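PDB 5TNV: AP endonuclease, family protein 2 from Mycobacterium smegmatis, which binds magnesium in a xylose isomerase-like TIM barrel and may act as an endonuclease. Local coordinates for residues 57-62 and 94-99; 137-142 and 248-253; 191-196 and 219-224. All blocks are in the same frame, centred on the assembly; numbering follows the deposited sequence.

Contact 1: residues 57-62 and 94-99; sequences QLRQVR and ADEGLA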
loop_
_atom_site.group_PDB
_atom_site.type_symbol
_atom_site.label_atom_id
_atom_site.label_comp_id
_atom_site.label_asym_id
_atom_site.label_seq_id
_atom_site.Cartn_x
_atom_site.Cartn_y
_atom_site.Cartn_z
ATOM N N GLN A 57 24.504 -5.432 -10.208
ATOM C CA GLN A 57 23.621 -5.416 -9.024
ATOM C C GLN A 57 23.635 -4.022 -8.410
ATOM O O GLN A 57 22.554 -3.449 -8.152
ATOM C CB GLN A 57 24.072 -6.484 -8.024
ATOM C CG GLN A 57 23.915 -7.878 -8.538
ATOM C CD GLN A 57 24.488 -8.909 -7.585
ATOM O OE1 GLN A 57 25.613 -8.756 -7.089
ATOM N NE2 GLN A 57 23.701 -9.947 -7.302
ATOM N N LEU A 58 24.809 -3.459 -8.205
ATOM C CA LEU A 58 24.963 -2.107 -7.674
ATOM C C LEU A 58 24.214 -1.090 -8.565
ATOM O O LEU A 58 23.578 -0.158 -8.077
ATOM C CB LEU A 58 26.414 -1.768 -7.574
ATOM C CG LEU A 58 27.176 -2.466 -6.457
ATOM C CD1 LEU A 58 28.676 -2.414 -6.720
ATOM C CD2 LEU A 58 26.816 -1.866 -5.078
ATOM N N ARG A 59 24.296 -1.287 -9.875
ATOM C CA ARG A 59 23.656 -0.357 -10.827
ATOM C C ARG A 59 22.155 -0.280 -10.592
ATOM O O ARG A 59 21.563 0.795 -10.729
ATOM C CB ARG A 59 23.945 -0.830 -12.236
ATOM C CG ARG A 59 23.605 0.190 -13.320
ATOM C CD ARG A 59 24.089 -0.281 -14.687
ATOM N NE ARG A 59 25.559 -0.419 -14.661
ATOM C CZ ARG A 59 26.251 -1.218 -15.464
ATOM N NH1 ARG A 59 25.657 -1.905 -16.413
ATOM N NH2 ARG A 59 27.562 -1.280 -15.343
ATOM N N GLN A 60 21.518 -1.412 -10.283
ATOM C CA GLN A 60 20.085 -1.404 -10.038
ATOM C C GLN A 60 19.739 -0.492 -8.864
ATOM O O GLN A 60 18.656 0.120 -8.844
ATOM C CB GLN A 60 19.576 -2.822 -9.746
ATOM C CG GLN A 60 19.649 -3.739 -10.959
ATOM C CD GLN A 60 19.061 -5.078 -10.616
ATOM O OE1 GLN A 60 17.873 -5.188 -10.286
ATOM N NE2 GLN A 60 19.866 -6.108 -10.653
ATOM N N VAL A 61 20.600 -0.467 -7.862
ATOM C CA VAL A 61 20.426 0.355 -6.662
ATOM C C VAL A 61 20.597 1.829 -7.013
ATOM O O VAL A 61 19.770 2.674 -6.653
ATOM C CB VAL A 61 21.411 -0.136 -5.586
ATOM C CG1 VAL A 61 21.275 0.733 -4.362
ATOM C CG2 VAL A 61 21.179 -1.587 -5.268
ATOM N N ARG A 62 21.680 2.171 -7.736
ATOM C CA ARG A 62 21.887 3.568 -8.155
ATOM C C ARG A 62 20.764 4.055 -9.054
ATOM O O ARG A 62 20.338 5.208 -8.929
ATOM C CB ARG A 62 23.238 3.645 -8.897
ATOM C CG ARG A 62 23.566 5.056 -9.384
ATOM C CD ARG A 62 23.708 6.023 -8.210
ATOM N NE ARG A 62 24.187 7.305 -8.671
ATOM C CZ ARG A 62 24.152 8.358 -7.889
ATOM N NH1 ARG A 62 23.693 8.278 -6.640
ATOM N NH2 ARG A 62 24.583 9.509 -8.315
ATOM N N ALA A 94 32.586 2.628 -6.712
ATOM C CA ALA A 94 32.757 4.008 -7.162
ATOM C C ALA A 94 32.236 4.213 -8.577
ATOM O O ALA A 94 31.568 5.225 -8.840
ATOM C CB ALA A 94 34.231 4.421 -7.042
ATOM N N ASP A 95 32.550 3.275 -9.481
ATOM C CA ASP A 95 32.127 3.416 -10.866
ATOM C C ASP A 95 30.610 3.488 -10.989
ATOM O O ASP A 95 30.074 4.162 -11.884
ATOM C CB ASP A 95 32.663 2.296 -11.694
ATOM C CG ASP A 95 32.658 2.473 -13.192
ATOM O OD1 ASP A 95 32.658 3.616 -13.723
ATOM O OD2 ASP A 95 32.668 1.442 -13.904
ATOM N N GLU A 96 29.910 2.763 -10.114
ATOM C CA GLU A 96 28.453 2.733 -10.136
ATOM C C GLU A 96 27.820 3.826 -9.300
ATOM O O GLU A 96 26.589 3.902 -9.180
ATOM C CB GLU A 96 27.947 1.338 -9.724
ATOM C CG GLU A 96 28.385 0.250 -10.703
ATOM C CD GLU A 96 27.962 0.392 -12.131
ATOM O OE1 GLU A 96 26.884 0.944 -12.427
ATOM O OE2 GLU A 96 28.734 -0.109 -13.003
ATOM N N GLY A 97 28.609 4.743 -8.767
ATOM C CA GLY A 97 28.093 5.960 -8.133
ATOM C C GLY A 97 27.623 5.780 -6.704
ATOM O O GLY A 97 26.738 6.502 -6.285
ATOM N N LEU A 98 28.165 4.848 -5.974
ATOM C CA LEU A 98 27.719 4.505 -4.640
ATOM C C LEU A 98 28.872 4.524 -3.630
ATOM O O LEU A 98 30.053 4.497 -3.971
ATOM C CB LEU A 98 27.058 3.112 -4.661
ATOM C CG LEU A 98 25.762 3.072 -5.510
ATOM C CD1 LEU A 98 25.352 1.630 -5.772
ATOM C CD2 LEU A 98 24.622 3.808 -4.822
ATOM N N ALA A 99 28.478 4.541 -2.367
ATOM C CA ALA A 99 29.406 4.498 -1.238
ATOM C C ALA A 99 28.760 3.683 -0.109
ATOM O O ALA A 99 27.536 3.567 -0.056
ATOM C CB ALA A 99 29.752 5.913 -0.811
#
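Leu-58, on helix 51-63, turns its side chain to the turn that follows the C-terminal end of helix 83-95, where its CD2 lies 3.9 Å from CD1 of Leu-98. The same methyl also comes close to the carbonyl oxygen of Leu-58, so Leu-98 is pressed against both backbone and side chain of helix 51-63. Further out, CB of Leu-58 packs on CB of Glu-96. Arg-59 supplies the polar clasp. It grips Glu-96 side-on: NE donates to OE1 of Glu-96 at 2.9 Å, and NH2 of Arg-59 donates to OE2 of Glu-96, also at 2.9 Å. Both bonds are nearly straight, the first at 168°, and both acceptors lie close to the guanidinium plane. The carboxylate is met on the syn side of both oxygens, but its plane is tilted 41° from that of the guanidinium. Glu-96 reaches the arginine because its chain folds back at chi2 (-59°). Two residues after Arg-59, Val-61 adds a looser apolar contact, its CB 4.3 Å from CD1 of Leu-98. Arg-62 then runs alongside the helix terminus: its CG is 3.2 Å from the carbonyl oxygen of Glu-96, while the carbonyl oxygen of Gly-97 lies over one face of the guanidinium. The NH1 of Arg-62 has its polar partners elsewhere, in Asp-67 and the carbonyl of Phe-66. Gly-97, with positive phi, is the C-prime residue of the Schellman motif that ends helix 83-95, and Leu-98 follows it into the core against Ile-69 of strand 68-70. The chemistry thus divides by depth: leucine and valine carbons join helix 51-63 to the C-terminal turn of helix 83-95 on the inside, and a two-bond salt bridge fixes the rotation of Glu-96 on the outer side.

Contact 2: residues 137-142 and 248-253; sequences IVNTGF and SNFWHI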
loop_
_atom_site.group_PDB
_atom_site.type_symbol
_atom_site.label_atom_id
_atom_site.label_comp_id
_atom_site.label_asym_id
_atom_site.label_seq_id
_atom_site.Cartn_x
_atom_site.Cartn_y
_atom_site.Cartn_z
ATOM N N ILE A 137 29.394 2.934 10.863
ATOM C CA ILE A 137 28.746 1.948 11.698
ATOM C C ILE A 137 29.064 0.557 11.207
ATOM O O ILE A 137 28.973 0.294 9.995
ATOM C CB ILE A 137 27.205 2.135 11.691
ATOM C CG1 ILE A 137 26.748 3.414 12.383
ATOM C CG2 ILE A 137 26.479 0.866 12.230
ATOM C CD1 ILE A 137 26.932 3.357 13.920
ATOM N N VAL A 138 29.388 -0.328 12.148
ATOM C CA VAL A 138 29.268 -1.765 11.940
ATOM C C VAL A 138 28.141 -2.224 12.877
ATOM O O VAL A 138 28.163 -1.880 14.079
ATOM C CB VAL A 138 30.575 -2.515 12.196
ATOM C CG1 VAL A 138 30.390 -4.038 12.213
ATOM C CG2 VAL A 138 31.610 -2.077 11.160
ATOM N N ASN A 139 27.183 -2.965 12.351
ATOM C CA ASN A 139 26.008 -3.411 13.075
ATOM C C ASN A 139 26.049 -4.929 13.239
ATOM O O ASN A 139 26.322 -5.666 12.297
ATOM C CB ASN A 139 24.762 -2.984 12.277
ATOM C CG ASN A 139 23.458 -3.563 12.730
ATOM O OD1 ASN A 139 22.753 -2.957 13.542
ATOM N ND2 ASN A 139 23.119 -4.740 12.232
ATOM N N THR A 140 25.739 -5.369 14.470
ATOM C CA THR A 140 25.619 -6.775 14.792
ATOM C C THR A 140 24.323 -7.012 15.554
ATOM O O THR A 140 23.835 -6.122 16.256
ATOM C CB THR A 140 26.872 -7.220 15.583
ATOM O OG1 THR A 140 26.924 -8.632 15.680
ATOM C CG2 THR A 140 26.919 -6.640 16.983
ATOM N N GLY A 141 23.779 -8.207 15.438
ATOM C CA GLY A 141 22.642 -8.592 16.229
ATOM C C GLY A 141 22.740 -10.049 16.640
ATOM O O GLY A 141 23.710 -10.735 16.333
ATOM N N PHE A 142 21.703 -10.497 17.327
ATOM C CA PHE A 142 21.725 -11.830 17.939
ATOM C C PHE A 142 20.803 -12.809 17.253
ATOM O O PHE A 142 20.695 -13.980 17.656
ATOM C CB PHE A 142 21.449 -11.694 19.436
ATOM C CG PHE A 142 22.507 -10.866 20.149
ATOM C CD1 PHE A 142 23.814 -11.353 20.269
ATOM C CD2 PHE A 142 22.241 -9.604 20.657
ATOM C CE1 PHE A 142 24.805 -10.589 20.858
ATOM C CE2 PHE A 142 23.249 -8.872 21.280
ATOM C CZ PHE A 142 24.508 -9.364 21.385
ATOM N N SER A 248 20.176 5.190 20.592
ATOM C CA SER A 248 20.343 4.709 19.231
ATOM C C SER A 248 21.397 5.474 18.436
ATOM O O SER A 248 21.402 6.707 18.403
ATOM C CB SER A 248 18.983 4.750 18.527
ATOM O OG SER A 248 18.067 3.861 19.115
ATOM N N ASN A 249 22.211 4.706 17.717
ATOM C CA ASN A 249 23.300 5.299 16.891
ATOM C C ASN A 249 23.203 4.902 15.416
ATOM O O ASN A 249 24.086 5.274 14.646
ATOM C CB ASN A 249 24.671 5.002 17.473
ATOM C CG ASN A 249 24.998 3.514 17.432
ATOM O OD1 ASN A 249 24.153 2.659 17.201
ATOM N ND2 ASN A 249 26.241 3.178 17.744
ATOM N N PHE A 250 22.185 4.165 15.023
ATOM C CA PHE A 250 22.023 3.612 13.672
ATOM C C PHE A 250 20.571 3.165 13.579
ATOM O O PHE A 250 19.963 2.906 14.607
ATOM C CB PHE A 250 22.972 2.422 13.515
ATOM C CG PHE A 250 22.917 1.712 12.175
ATOM C CD1 PHE A 250 23.029 2.409 10.984
ATOM C CD2 PHE A 250 22.794 0.320 12.118
ATOM C CE1 PHE A 250 23.019 1.779 9.771
ATOM C CE2 PHE A 250 22.789 -0.325 10.888
ATOM C CZ PHE A 250 22.929 0.384 9.719
ATOM N N TRP A 251 20.038 3.026 12.368
ATOM C CA TRP A 251 18.599 2.739 12.278
ATOM C C TRP A 251 18.271 1.976 10.978
ATOM O O TRP A 251 18.199 2.564 9.921
ATOM C CB TRP A 251 17.836 4.056 12.369
ATOM C CG TRP A 251 16.374 3.933 12.725
ATOM C CD1 TRP A 251 15.564 2.831 12.871
ATOM C CD2 TRP A 251 15.540 5.078 13.016
ATOM N NE1 TRP A 251 14.294 3.233 13.217
ATOM C CE2 TRP A 251 14.254 4.593 13.317
ATOM C CE3 TRP A 251 15.805 6.428 13.034
ATOM C CZ2 TRP A 251 13.224 5.472 13.643
ATOM C CZ3 TRP A 251 14.779 7.324 13.355
ATOM C CH2 TRP A 251 13.500 6.827 13.649
ATOM N N HIS A 252 18.017 0.679 11.131
ATOM C CA HIS A 252 17.298 -0.121 10.136
ATOM C C HIS A 252 15.822 0.295 10.247
ATOM O O HIS A 252 15.227 0.124 11.316
ATOM C CB HIS A 252 17.407 -1.609 10.403
ATOM C CG HIS A 252 18.682 -2.279 10.072
ATOM N ND1 HIS A 252 18.776 -3.651 10.112
ATOM C CD2 HIS A 252 19.892 -1.746 9.726
ATOM C CE1 HIS A 252 20.027 -3.910 9.767
ATOM N NE2 HIS A 252 20.733 -2.828 9.517
ATOM N N ILE A 253 15.285 0.817 9.172
ATOM C CA ILE A 253 13.980 1.511 9.250
ATOM C C ILE A 253 13.040 0.894 8.211
ATOM O O ILE A 253 13.240 1.055 7.010
ATOM C CB ILE A 253 14.194 3.030 9.114
ATOM C CG1 ILE A 253 12.869 3.786 9.301
ATOM C CG2 ILE A 253 14.907 3.448 7.847
ATOM C CD1 ILE A 253 13.031 5.283 9.515
#
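Ile-137 and Phe-250 meet inside the TIM barrel, where strand 137-141 faces the segment leading into strand 251-261. CG2 of Ile-137 sits over one face of the phenyl ring, 3.8 Å from the centroid of Phe-250 and 17° off its normal, a geometry that fits a CH-pi contact. CD1 of the same isoleucine reaches the carbonyl oxygen of Asn-249 at 3.5 Å. Asn-139 approaches the ring differently: its OD1 lies in the ring plane, at the edge, 3.6 Å from CD2 of Phe-250. With CG of Phe-250 anti to the backbone N (chi1 179°), the ring reaches toward strand 137-141. Beyond it, ND2 of Asn-139 stands 4.0 Å from CE1 of His-252, a packing contact. The second shell sets the polar groups: Asn-139 OD1 accepts from Asn-221, its ND2 donates to the magnesium ligand Glu-193, and His-252 NE2 is hydrogen-bonded to Ser-104 OG. Asn-139 is therefore a second-shell residue of the metal site, held at both ends of its amide. His-252 itself turns its other ring nitrogen, ND1, to the magnesium ion.

Contact 3: residues 191-196 and 219-224; sequences SLEMYE and GLNPDL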
loop_
_atom_site.group_PDB
_atom_site.type_symbol
_atom_site.label_atom_id
_atom_site.label_comp_id
_atom_site.label_asym_id
_atom_site.label_seq_id
_atom_site.Cartn_x
_atom_site.Cartn_y
_atom_site.Cartn_z
ATOM N N SER A 191 26.752 -0.890 16.414
ATOM C CA SER A 191 25.331 -0.830 16.707
ATOM C C SER A 191 24.803 -2.256 16.922
ATOM O O SER A 191 25.279 -3.196 16.296
ATOM C CB SER A 191 24.551 -0.130 15.607
ATOM O OG SER A 191 23.263 0.248 16.071
ATOM N N LEU A 192 23.815 -2.355 17.818
ATOM C CA LEU A 192 23.179 -3.601 18.196
ATOM C C LEU A 192 21.736 -3.637 17.736
ATOM O O LEU A 192 20.902 -2.851 18.168
ATOM C CB LEU A 192 23.193 -3.779 19.724
ATOM C CG LEU A 192 24.547 -3.564 20.423
ATOM C CD1 LEU A 192 24.365 -3.725 21.922
ATOM C CD2 LEU A 192 25.597 -4.529 19.864
ATOM N N GLU A 193 21.458 -4.552 16.796
ATOM C CA GLU A 193 20.160 -4.609 16.126
ATOM C C GLU A 193 19.113 -5.324 16.970
ATOM O O GLU A 193 19.197 -6.543 17.209
ATOM C CB GLU A 193 20.336 -5.297 14.759
ATOM C CG GLU A 193 19.077 -5.356 13.952
ATOM C CD GLU A 193 19.309 -5.980 12.571
ATOM O OE1 GLU A 193 20.471 -6.131 12.158
ATOM O OE2 GLU A 193 18.283 -6.282 11.883
ATOM N N MET A 194 18.081 -4.579 17.357
ATOM C CA MET A 194 16.960 -5.191 18.063
ATOM C C MET A 194 16.259 -6.185 17.165
ATOM O O MET A 194 15.977 -5.893 15.997
ATOM C CB MET A 194 15.994 -4.107 18.547
ATOM C CG MET A 194 16.598 -3.216 19.614
ATOM S SD MET A 194 15.525 -1.936 20.254
ATOM C CE MET A 194 14.183 -2.939 20.932
ATOM N N TYR A 195 15.938 -7.348 17.720
ATOM C CA TYR A 195 15.379 -8.482 16.967
ATOM C C TYR A 195 14.706 -9.382 18.004
ATOM O O TYR A 195 15.238 -9.591 19.103
ATOM C CB TYR A 195 16.445 -9.176 16.140
ATOM C CG TYR A 195 15.950 -10.319 15.268
ATOM C CD1 TYR A 195 15.699 -11.575 15.830
ATOM C CD2 TYR A 195 15.725 -10.164 13.921
ATOM C CE1 TYR A 195 15.235 -12.632 15.086
ATOM C CE2 TYR A 195 15.300 -11.232 13.137
ATOM C CZ TYR A 195 15.049 -12.435 13.710
ATOM O OH TYR A 195 14.645 -13.502 12.917
ATOM N N GLU A 196 13.581 -9.943 17.644
ATOM C CA GLU A 196 12.769 -10.776 18.529
ATOM C C GLU A 196 13.519 -11.996 19.040
ATOM O O GLU A 196 14.329 -12.643 18.368
ATOM C CB GLU A 196 11.494 -11.193 17.784
ATOM C CG GLU A 196 11.687 -11.907 16.459
ATOM C CD GLU A 196 11.808 -11.030 15.230
ATOM O OE1 GLU A 196 12.285 -9.891 15.313
ATOM O OE2 GLU A 196 11.417 -11.487 14.107
ATOM N N GLY A 219 25.887 1.452 20.543
ATOM C CA GLY A 219 24.520 1.987 20.662
ATOM C C GLY A 219 23.549 0.966 20.084
ATOM O O GLY A 219 23.940 -0.078 19.567
ATOM N N LEU A 220 22.270 1.297 20.239
ATOM C CA LEU A 220 21.197 0.466 19.691
ATOM C C LEU A 220 20.892 0.830 18.239
ATOM O O LEU A 220 21.029 1.975 17.811
ATOM C CB LEU A 220 19.911 0.600 20.522
ATOM C CG LEU A 220 19.978 0.119 21.951
ATOM C CD1 LEU A 220 18.630 0.408 22.631
ATOM C CD2 LEU A 220 20.318 -1.365 21.997
ATOM N N ASN A 221 20.351 -0.167 17.543
ATOM C CA ASN A 221 19.725 -0.023 16.228
ATOM C C ASN A 221 18.264 -0.441 16.445
ATOM O O ASN A 221 17.973 -1.651 16.540
ATOM C CB ASN A 221 20.429 -0.891 15.201
ATOM C CG ASN A 221 19.632 -1.065 13.935
ATOM O OD1 ASN A 221 18.617 -0.396 13.709
ATOM N ND2 ASN A 221 20.092 -1.974 13.080
ATOM N N PRO A 222 17.349 0.505 16.565
ATOM C CA PRO A 222 15.973 0.242 16.933
ATOM C C PRO A 222 15.155 -0.189 15.706
ATOM O O PRO A 222 14.293 0.551 15.214
ATOM C CB PRO A 222 15.505 1.564 17.534
ATOM C CG PRO A 222 16.220 2.585 16.711
ATOM C CD PRO A 222 17.582 1.973 16.457
ATOM N N ASP A 223 15.422 -1.416 15.227
ATOM C CA ASP A 223 14.744 -1.961 14.034
ATOM C C ASP A 223 13.387 -2.492 14.479
ATOM O O ASP A 223 13.144 -3.704 14.478
ATOM C CB ASP A 223 15.608 -3.018 13.398
ATOM C CG ASP A 223 15.109 -3.506 12.055
ATOM O OD1 ASP A 223 14.039 -3.051 11.566
ATOM O OD2 ASP A 223 15.809 -4.377 11.466
ATOM N N LEU A 224 12.512 -1.568 14.887
ATOM C CA LEU A 224 11.281 -1.997 15.559
ATOM C C LEU A 224 10.268 -2.557 14.576
ATOM O O LEU A 224 9.300 -3.209 15.044
ATOM C CB LEU A 224 10.697 -0.898 16.442
ATOM C CG LEU A 224 11.629 -0.384 17.531
ATOM C CD1 LEU A 224 10.879 0.522 18.491
ATOM C CD2 LEU A 224 12.331 -1.502 18.268
#
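Ser-191, Leu-192 and Glu-193 pair in parallel register with Gly-219, Leu-220 and Asn-221, the two short strand axes passing 4.2 Å apart at an angle of 37°. The ladder is evidenced by three bonds: Leu-192 N to Gly-219 O at 2.9 Å, Asn-221 N to Leu-192 O at 2.8 Å, and Met-194 N to Asn-221 O at 3.0 Å. The last is nearly straight, 173° at the hydrogen, and extends the pairing past the end of strand 189-193. Asn-221 O also accepts from Asp-223 N, so one carbonyl ties both segment 191-196 and the inverse gamma turn centred on Pro-222. The strands are the two of the beta-alpha-beta unit completed by helix 203-213. Leu-192 and Leu-220 point to one face of the sheet, where that helix packs; Ser-191, Glu-193 and Asn-221 point to the other. There OG of Ser-191, hydrogen-bonded to Asn-249 OD1, lies 3.2 Å from CB of Asn-221. The extended Glu-193 runs beside Asn-221, its CG 3.6 Å from ND2 of Asn-221, an amide held by Asn-139. Past the strand end, Met-194 bends at chi3 and brings CE to 3.5 Å from CD2 of Leu-224, with SD close to Pro-222. The carboxylate of Asp-223 lies side by side with that of Glu-193, pointing the same way, the planes 33° apart. OE2 of Glu-193 and OD2 of Asp-223 come within 3.2 Å of each other because both ligate magnesium, whose third protein ligand is His-252. Asp-223 OD1 has a salt bridge to Lys-254. The close approach of two acidic groups is consistent with their negative charge being balanced by the metal ion, with the lysine probably contributing at the aspartate.

How the contacts relate
Contacts 2 and 3 form one neighbourhood, with centres about 6 Å apart, whereas contact 1 lies at the periphery, its centre about 22 Å from that of contact 2 and about 27 Å from that of contact 3. Along the chain contact 1 closes first; contact 3 is then nested inside the loop that contact 2 closes. Strands 137-141 and 189-193 are neighbours in the same sheet, and strand 218-221 follows them. Probable hydrogen bonds between Asn-249 OD1 and Ser-191 OG and from His-252 N to Asn-221 OD1 link contacts 2 and 3. Together they bring all three protein ligands to the magnesium ion, while contact 1 joins helix 51-63 to the turn after helix 83-95, away from it.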